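Side-chain contact in salicylaldehyde dehydrogenase NahF (Pseudomonas putida, PDB 4JZ6), which probably oxidises salicylaldehyde to salicylate with NAD+ and water in the bacterial breakdown of naphthalene: residues A[203-207]-A[208-212]. Sequence-based numbering, arbitrary orientation.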
loop_
_atom_site.group_PDB
_atom_site.type_symbol
_atom_site.label_atom_id
_atom_site.label_comp_id
_atom_site.label_asym_id
_atom_site.label_seq_id
_atom_site.Cartn_x
_atom_site.Cartn_y
_atom_site.Cartn_z
ATOM N N GLN A 203 24.862 -13.741 8.731
ATOM C CA GLN A 203 25.674 -14.321 9.792
ATOM C C GLN A 203 25.645 -13.446 11.044
ATOM O O GLN A 203 25.546 -13.948 12.165
ATOM C CB GLN A 203 27.114 -14.530 9.324
ATOM C CG GLN A 203 27.979 -15.231 10.354
ATOM C CD GLN A 203 29.444 -15.220 9.985
ATOM O OE1 GLN A 203 29.806 -14.930 8.843
ATOM N NE2 GLN A 203 30.299 -15.527 10.951
ATOM N N CYS A 204 25.716 -12.136 10.846
ATOM C CA CYS A 204 25.650 -11.208 11.960
ATOM C C CYS A 204 24.368 -11.405 12.757
ATOM O O CYS A 204 24.395 -11.500 13.986
ATOM C CB CYS A 204 25.749 -9.775 11.458
ATOM S SG CYS A 204 27.415 -9.326 10.975
ATOM N N VAL A 205 23.248 -11.483 12.047
ATOM C CA VAL A 205 21.963 -11.722 12.687
ATOM C C VAL A 205 21.967 -13.049 13.450
ATOM O O VAL A 205 21.425 -13.136 14.559
ATOM C CB VAL A 205 20.820 -11.674 11.662
ATOM C CG1 VAL A 205 19.488 -11.953 12.323
ATOM C CG2 VAL A 205 20.798 -10.317 10.999
ATOM N N GLN A 206 22.593 -14.070 12.866
ATOM C CA GLN A 206 22.701 -15.368 13.524
ATOM C C GLN A 206 23.458 -15.259 14.845
ATOM O O GLN A 206 23.025 -15.802 15.861
ATOM C CB GLN A 206 23.380 -16.404 12.622
ATOM C CG GLN A 206 23.496 -17.786 13.271
ATOM C CD GLN A 206 24.360 -18.762 12.475
ATOM O OE1 GLN A 206 25.080 -18.368 11.554
ATOM N NE2 GLN A 206 24.291 -20.046 12.833
ATOM N N GLU A 207 24.576 -14.541 14.825
ATOM C CA GLU A 207 25.434 -14.421 16.002
ATOM C C GLU A 207 24.871 -13.503 17.087
ATOM O O GLU A 207 25.357 -13.507 18.220
ATOM C CB GLU A 207 26.841 -13.970 15.600
ATOM C CG GLU A 207 27.490 -14.893 14.592
ATOM C CD GLU A 207 28.926 -14.531 14.294
ATOM O OE1 GLU A 207 29.385 -13.481 14.785
ATOM O OE2 GLU A 207 29.599 -15.300 13.573
ATOM N N ALA A 208 23.858 -12.711 16.744
ATOM C CA ALA A 208 23.170 -11.901 17.744
ATOM C C ALA A 208 22.212 -12.773 18.542
ATOM O O ALA A 208 21.768 -12.397 19.631
ATOM C CB ALA A 208 22.430 -10.761 17.095
ATOM N N GLY A 209 21.888 -13.938 17.989
ATOM C CA GLY A 209 21.112 -14.925 18.713
ATOM C C GLY A 209 19.643 -15.002 18.350
ATOM O O GLY A 209 18.830 -15.464 19.155
ATOM N N LEU A 210 19.298 -14.562 17.144
ATOM C CA LEU A 210 17.920 -14.648 16.668
ATOM C C LEU A 210 17.467 -16.097 16.611
ATOM O O LEU A 210 18.218 -16.970 16.174
ATOM C CB LEU A 210 17.778 -14.008 15.284
ATOM C CG LEU A 210 17.365 -12.532 15.208
ATOM C CD1 LEU A 210 16.036 -12.323 15.917
ATOM C CD2 LEU A 210 18.430 -11.607 15.782
ATOM N N PRO A 211 16.236 -16.362 17.069
ATOM C CA PRO A 211 15.672 -17.717 17.054
ATOM C C PRO A 211 15.695 -18.334 15.657
ATOM O O PRO A 211 15.639 -17.615 14.657
ATOM C CB PRO A 211 14.233 -17.497 17.523
ATOM C CG PRO A 211 14.307 -16.268 18.382
ATOM C CD PRO A 211 15.351 -15.395 17.746
ATOM N N ALA A 212 15.789 -19.655 15.592
ATOM C CA ALA A 212 15.874 -20.344 14.312
ATOM C C ALA A 212 14.633 -20.096 13.465
ATOM O O ALA A 212 13.507 -20.195 13.955
ATOM C CB ALA A 212 16.091 -21.841 14.524
#
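A Schellman motif ends helix 195-208, and in it Val205 and Leu210 make the hydrophobic contact that bridges the helix end. The evidence for the motif is a positive phi of 102° at Gly209 together with two bonds back into the last turn. There Gly209 N donates to Gln206 O at 3.0 Å, and Ala208 N reaches Val205 O at 3.3 Å; its bond to Cys204 O is weak. Both donors of the first two bonds stand well above the carbonyl planes, not on a lone pair. Ala208, at the helix end, packs on Lys87 and Val88 of helix 78-94, and Leu210, in the loop toward strand 215-218, packs on Trp73 of helix 56-73.

One turn of helix separates Gln203 from Glu207, and Gln203 NE2 donates a hydrogen bond to Glu207 OE2 at 2.7 Å. The amide nitrogen arrives from above the carboxylate plane, 42° out of it, while Glu207 OE1 forms a salt bridge with Lys95, so both carboxylate oxygens are engaged. In the apolar contact, Val205 CG1 lies anti to its own backbone N (chi1 179°), directed at the leucine, and meets Leu210 CG at 3.6 Å, with Leu210 CD2 equally near that methyl.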